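Local coordinates for Melibiose/raffinose/stachyose-binding protein MelE (Bacillus subtilis subsp. subtilis str. 168, PDB 4R6H), which binds melibiose, raffinose and stachyose as the solute-binding component of the MelEDC-MsmX ABC transporter that imports these sugars, at residues 201-206 / 369-374; 338-343 / 352-357. All blocks are in the same frame, centred on the assembly; numbering follows the deposited sequence. Where two conformers were deposited one is given.

Contact 1: 201-206 / 369-374; sequences FATPLL and KVEPYF
Ala-202, Thr-203 and Leu-206 at the end of helix 192-206 pack against Phe-374 and Glu-371 in a buried, water-bridged contact between that helix end and the connection from strand 370-372 to helix 374-378. The protein has the two-lobed periplasmic-binding-protein fold of bacterial solute-binding protein family 1. The contact lies in the lobe built on the six-stranded mixed sheet, where strand 370-372 runs parallel to strand 303-306. Tyr-373 is the N-cap residue of helix 374-378, and Phe-374 opens that helix.

Ala-202 CB makes a CH-pi contact over the centre of one face of the Phe-374 ring, 3.5 Å from the centroid and 14° off the ring normal. With CG opposite the backbone N (chi1 176°), the Phe-374 ring is directed at helix 192-206. Leu-206 CD1 meets the same ring obliquely, 3.7 Å from Phe-374 CZ.

Thr-203 faces both ways. Its methyl CG2 rests on CB and CG of Glu-371, 3.6 Å from Glu-371 CB. Its hydroxyl stands beside the backbone N and reaches segment 369-374 through water. Ile-304 of strand 303-306 also touches both Thr-203 and Glu-371.

Two waters link the segments, and both bind Thr-203 OG1. The first donates to the hydroxyl and accepts from Phe-374 N, at 2.8 Å from that N. The second accepts from Thr-203 OG1 at 2.7 Å and donates to both Pro-372 O and Glu-371 OE1, lying 2.9 Å from Glu-371 OE1.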
loop_
_atom_site.group_PDB
_atom_site.type_symbol
_atom_site.label_atom_id
_atom_site.label_comp_id
_atom_site.label_asym_id
_atom_site.label_seq_id
_atom_site.Cartn_x
_atom_site.Cartn_y
_atom_site.Cartn_z
ATOM N N PHE A 201 8.201 2.986 7.347
ATOM C CA PHE A 201 8.763 3.171 8.697
ATOM C C PHE A 201 8.453 4.548 9.287
ATOM O O PHE A 201 8.558 4.747 10.493
ATOM C CB PHE A 201 10.240 2.812 8.762
ATOM C CG PHE A 201 10.510 1.335 8.818
ATOM C CD1 PHE A 201 10.223 0.585 9.971
ATOM C CD2 PHE A 201 11.064 0.687 7.739
ATOM C CE1 PHE A 201 10.505 -0.769 10.002
ATOM C CE2 PHE A 201 11.381 -0.662 7.778
ATOM C CZ PHE A 201 11.072 -1.403 8.929
ATOM N N ALA A 202 8.059 5.504 8.457
ATOM C CA ALA A 202 7.622 6.806 8.979
ATOM C C ALA A 202 6.420 6.679 9.905
ATOM O O ALA A 202 6.259 7.445 10.845
ATOM C CB ALA A 202 7.256 7.738 7.832
ATOM N N THR A 203 5.559 5.684 9.672
ATOM C CA THR A 203 4.399 5.447 10.538
ATOM C C THR A 203 4.755 5.063 11.994
ATOM O O THR A 203 4.347 5.806 12.917
ATOM C CB THR A 203 3.401 4.481 9.843
ATOM O OG1 THR A 203 2.774 5.154 8.723
ATOM C CG2 THR A 203 2.308 3.992 10.758
ATOM N N PRO A 204 5.555 4.001 12.217
ATOM C CA PRO A 204 5.952 3.746 13.624
ATOM C C PRO A 204 6.799 4.882 14.170
ATOM O O PRO A 204 6.752 5.148 15.390
ATOM C CB PRO A 204 6.759 2.457 13.537
ATOM C CG PRO A 204 7.079 2.223 12.095
ATOM C CD PRO A 204 5.972 2.899 11.323
ATOM N N LEU A 205 7.543 5.597 13.335
ATOM C CA LEU A 205 8.410 6.665 13.874
ATOM C C LEU A 205 7.593 7.847 14.351
ATOM O O LEU A 205 7.855 8.363 15.443
ATOM C CB LEU A 205 9.410 7.132 12.844
ATOM C CG LEU A 205 10.371 8.272 13.255
ATOM C CD1 LEU A 205 11.312 7.772 14.303
ATOM C CD2 LEU A 205 11.107 8.745 12.037
ATOM N N LEU A 206 6.586 8.240 13.585
ATOM C CA LEU A 206 5.974 9.551 13.730
ATOM C C LEU A 206 4.478 9.560 14.035
ATOM O O LEU A 206 3.945 10.611 14.352
ATOM C CB LEU A 206 6.233 10.431 12.480
ATOM C CG LEU A 206 7.676 10.611 12.041
ATOM C CD1 LEU A 206 7.790 11.255 10.683
ATOM C CD2 LEU A 206 8.419 11.446 13.077
ATOM N N LYS A 369 -3.071 -3.798 14.162
ATOM C CA LYS A 369 -3.838 -2.717 13.598
ATOM C C LYS A 369 -3.300 -2.286 12.238
ATOM O O LYS A 369 -2.205 -2.741 11.814
ATOM C CB LYS A 369 -3.896 -1.540 14.600
ATOM C CG LYS A 369 -4.507 -1.920 15.955
ATOM C CD LYS A 369 -5.957 -2.313 15.864
ATOM C CE LYS A 369 -6.501 -2.749 17.220
ATOM N NZ LYS A 369 -7.264 -4.024 17.095
ATOM N N VAL A 370 -4.070 -1.433 11.575
ATOM C CA VAL A 370 -3.727 -0.961 10.245
ATOM C C VAL A 370 -3.621 0.541 10.261
ATOM O O VAL A 370 -4.478 1.234 10.862
ATOM C CB VAL A 370 -4.764 -1.402 9.184
ATOM C CG1 VAL A 370 -4.427 -0.800 7.820
ATOM C CG2 VAL A 370 -4.793 -2.925 9.119
ATOM N N GLU A 371 -2.574 1.038 9.622
ATOM C CA GLU A 371 -2.388 2.460 9.432
ATOM C C GLU A 371 -2.328 2.774 7.932
ATOM O O GLU A 371 -1.688 2.041 7.154
ATOM C CB GLU A 371 -1.080 2.943 10.079
ATOM C CG GLU A 371 -1.241 3.268 11.565
ATOM C CD GLU A 371 -1.949 4.598 11.750
ATOM O OE1 GLU A 371 -1.660 5.580 11.011
ATOM O OE2 GLU A 371 -2.844 4.618 12.615
ATOM N N PRO A 372 -2.942 3.877 7.506
ATOM C CA PRO A 372 -2.798 4.265 6.118
ATOM C C PRO A 372 -1.374 4.629 5.746
ATOM O O PRO A 372 -0.570 5.037 6.607
ATOM C CB PRO A 372 -3.721 5.502 5.989
ATOM C CG PRO A 372 -3.783 6.041 7.387
ATOM C CD PRO A 372 -3.727 4.851 8.291
ATOM N N TYR A 373 -1.029 4.552 4.475
ATOM C CA TYR A 373 0.297 4.984 4.056
ATOM C C TYR A 373 0.586 6.415 4.469
ATOM O O TYR A 373 -0.197 7.337 4.230
ATOM C CB TYR A 373 0.513 4.802 2.550
ATOM C CG TYR A 373 1.193 3.492 2.249
ATOM C CD1 TYR A 373 2.571 3.362 2.384
ATOM C CD2 TYR A 373 0.459 2.378 1.904
ATOM C CE1 TYR A 373 3.197 2.168 2.135
ATOM C CE2 TYR A 373 1.075 1.171 1.655
ATOM C CZ TYR A 373 2.445 1.078 1.769
ATOM O OH TYR A 373 3.078 -0.111 1.528
ATOM N N PHE A 374 1.736 6.598 5.097
ATOM C CA PHE A 374 2.115 7.881 5.695
ATOM C C PHE A 374 2.021 9.010 4.670
ATOM O O PHE A 374 1.495 10.119 4.980
ATOM C CB PHE A 374 3.545 7.756 6.242
ATOM C CG PHE A 374 4.123 9.015 6.801
ATOM C CD1 PHE A 374 3.833 9.378 8.104
ATOM C CD2 PHE A 374 4.999 9.770 6.065
ATOM C CE1 PHE A 374 4.393 10.492 8.666
ATOM C CE2 PHE A 374 5.568 10.920 6.630
ATOM C CZ PHE A 374 5.257 11.257 7.923
HETATM O O HOH W 1 3.223 4.406 6.059
HETATM O O HOH W 2 0.303 6.280 9.001
#

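Contact 2: 338-343 / 352-357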
loop_
_atom_site.group_PDB
_atom_site.type_symbol
_atom_site.label_atom_id
_atom_site.label_comp_id
_atom_site.label_asym_id
_atom_site.label_seq_id
_atom_site.Cartn_x
_atom_site.Cartn_y
_atom_site.Cartn_z
ATOM N N GLN A 338 -13.980 -13.440 -5.394
ATOM C CA GLN A 338 -13.340 -13.537 -6.685
ATOM C C GLN A 338 -12.447 -12.344 -7.004
ATOM O O GLN A 338 -11.272 -12.472 -7.394
ATOM C CB GLN A 338 -14.394 -13.782 -7.765
ATOM C CG GLN A 338 -13.825 -13.955 -9.143
ATOM C CD GLN A 338 -14.914 -14.194 -10.169
ATOM O OE1 GLN A 338 -16.074 -14.330 -9.815
ATOM N NE2 GLN A 338 -14.537 -14.189 -11.434
ATOM N N MET A 339 -13.003 -11.147 -6.832
ATOM C CA MET A 339 -12.223 -9.953 -7.111
ATOM C C MET A 339 -11.007 -9.837 -6.183
ATOM O O MET A 339 -9.913 -9.564 -6.639
ATOM C CB MET A 339 -13.097 -8.716 -7.045
ATOM C CG MET A 339 -12.465 -7.446 -7.549
ATOM S SD MET A 339 -12.204 -7.419 -9.347
ATOM C CE MET A 339 -10.433 -7.646 -9.489
ATOM N N ALA A 340 -11.204 -10.073 -4.881
ATOM C CA ALA A 340 -10.091 -9.991 -3.945
ATOM C C ALA A 340 -8.980 -10.974 -4.275
ATOM O O ALA A 340 -7.794 -10.607 -4.283
ATOM C CB ALA A 340 -10.596 -10.172 -2.517
ATOM N N GLU A 341 -9.351 -12.210 -4.583
ATOM C CA GLU A 341 -8.331 -13.179 -4.954
ATOM C C GLU A 341 -7.495 -12.772 -6.176
ATOM O O GLU A 341 -6.292 -13.002 -6.244
ATOM C CB GLU A 341 -8.977 -14.551 -5.161
ATOM C CG GLU A 341 -9.382 -15.169 -3.833
ATOM C CD GLU A 341 -10.147 -16.480 -3.924
ATOM O OE1 GLU A 341 -10.294 -17.036 -5.033
ATOM O OE2 GLU A 341 -10.611 -16.956 -2.862
ATOM N N ALA A 342 -8.121 -12.139 -7.146
ATOM C CA ALA A 342 -7.395 -11.639 -8.312
ATOM C C ALA A 342 -6.342 -10.592 -7.972
ATOM O O ALA A 342 -5.361 -10.436 -8.674
ATOM C CB ALA A 342 -8.365 -11.095 -9.325
ATOM N N THR A 343 -6.577 -9.854 -6.876
ATOM C CA THR A 343 -5.675 -8.834 -6.385
ATOM C C THR A 343 -4.652 -9.334 -5.366
ATOM O O THR A 343 -3.793 -8.543 -4.915
ATOM C CB THR A 343 -6.435 -7.659 -5.703
ATOM O OG1 THR A 343 -6.916 -8.049 -4.400
ATOM C CG2 THR A 343 -7.599 -7.159 -6.583
ATOM N N VAL A 352 -16.221 -12.244 4.041
ATOM C CA VAL A 352 -15.577 -12.770 2.843
ATOM C C VAL A 352 -14.181 -13.196 3.195
ATOM O O VAL A 352 -13.368 -12.405 3.685
ATOM C CB VAL A 352 -15.453 -11.696 1.754
ATOM C CG1 VAL A 352 -14.763 -12.273 0.523
ATOM C CG2 VAL A 352 -16.820 -11.136 1.427
ATOM N N LYS A 353 -13.868 -14.457 2.959
ATOM C CA LYS A 353 -12.557 -14.932 3.295
ATOM C C LYS A 353 -11.872 -15.390 2.019
ATOM O O LYS A 353 -11.941 -16.546 1.606
ATOM C CB LYS A 353 -12.611 -16.035 4.364
ATOM C CG LYS A 353 -12.982 -15.516 5.758
ATOM C CD LYS A 353 -11.789 -14.777 6.363
ATOM C CE LYS A 353 -11.963 -14.460 7.840
ATOM N NZ LYS A 353 -10.793 -13.681 8.343
ATOM N N ALA A 354 -11.176 -14.452 1.385
ATOM C CA ALA A 354 -10.454 -14.693 0.147
ATOM C C ALA A 354 -9.307 -15.668 0.409
ATOM O O ALA A 354 -8.566 -15.493 1.372
ATOM C CB ALA A 354 -9.879 -13.411 -0.424
ATOM N N ASP A 355 -9.184 -16.673 -0.457
ATOM C CA ASP A 355 -8.157 -17.692 -0.344
ATOM C C ASP A 355 -6.898 -17.191 -1.012
ATOM O O ASP A 355 -6.660 -17.419 -2.191
ATOM C CB ASP A 355 -8.680 -18.980 -0.965
ATOM C CG ASP A 355 -7.690 -20.122 -0.926
ATOM O OD1 ASP A 355 -6.633 -19.978 -0.327
ATOM O OD2 ASP A 355 -7.958 -21.170 -1.554
ATOM N N ILE A 356 -6.116 -16.407 -0.265
ATOM C CA ILE A 356 -4.913 -15.778 -0.782
ATOM C C ILE A 356 -3.678 -16.409 -0.126
ATOM O O ILE A 356 -3.762 -17.022 0.977
ATOM C CB ILE A 356 -4.931 -14.228 -0.574
ATOM C CG1 ILE A 356 -4.928 -13.880 0.934
ATOM C CG2 ILE A 356 -6.151 -13.619 -1.275
ATOM C CD1 ILE A 356 -4.856 -12.406 1.246
ATOM N N PHE A 357 -2.531 -16.182 -0.746
ATOM C CA PHE A 357 -1.300 -16.836 -0.314
ATOM C C PHE A 357 -0.917 -16.513 1.133
ATOM O O PHE A 357 -0.528 -17.428 1.908
ATOM C CB PHE A 357 -0.154 -16.533 -1.283
ATOM C CG PHE A 357 1.090 -17.284 -0.954
ATOM C CD1 PHE A 357 2.031 -16.746 -0.112
ATOM C CD2 PHE A 357 1.307 -18.529 -1.505
ATOM C CE1 PHE A 357 3.187 -17.463 0.174
ATOM C CE2 PHE A 357 2.477 -19.237 -1.208
ATOM C CZ PHE A 357 3.403 -18.685 -0.387
#
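Glu-341 of helix 333-343 and Ala-354 of the following loop are the closest backbone pair, with their CA atoms 5.7 Å apart. The chain leaves the helix and folds back within a few residues, so this is a local helix-to-loop contact near the surface. The returning segment 352-357 is neither helix nor strand. Asp-355 is the centre of an inverse gamma turn, closed by a weak bond from Ile-356 N to Ala-354 O.

Glu-341 makes the polar link. Its CG stands beside the backbone N (chi1 -73°), opposite the carbonyl carbon, and the chain is extended beyond it, which carries the carboxylate across to the turn. Asp-355 N donates to Glu-341 OE2 at 2.8 Å. The bond is fairly straight, 165° at the hydrogen. It meets the oxygen on the anti side, 30° out of the carboxylate plane. The same OE2 forms a salt bridge with Lys-337, one helical turn earlier. Asp-355 OD2, a like charge not in contact, lies 5.1 Å from Glu-341 OE2, and Lys-337 probably offsets part of the negative charge. Replacing Glu-341 by an alanine removes the carboxylate, and is likely to leave Asp-355 N and Lys-337 without this shared acceptor and the turn less firmly held to the helix.

Nearer the helix backbone the contact is apolar. Ala-354 CB packs on Ala-340 CB at 3.9 Å and lies equally near Glu-341 CG. Ile-356 CG2 approaches the helix more loosely, 4.3 Å from Glu-341 CA.

Around the contact, Gln-338, Ala-342 and Thr-343 touch helix 44-60, while Val-352 touches Ala-336 and Lys-337 of helix 333-343. After the turn the chain runs on into helix 359-364.

How the contacts relate
Contact 1 and contact 2 are well separated, with about 25 Å between their centres and about 12 Å between their nearest atoms. The chain between the two segments of contact 1 includes both segments of contact 2. Contact 1 joins segments 163 residues apart and is buried, its centre about 11 Å from the centre of the chain. Contact 2 joins segments only 9 residues apart and lies at the surface, its centre about 16 Å from the centre of the chain. In this family the sugar is bound in the cleft between two lobes. Contact 1 belongs to the lobe with the mixed sheet, and contact 2 lies against helix 44-60 of the other. The structure is an open conformation.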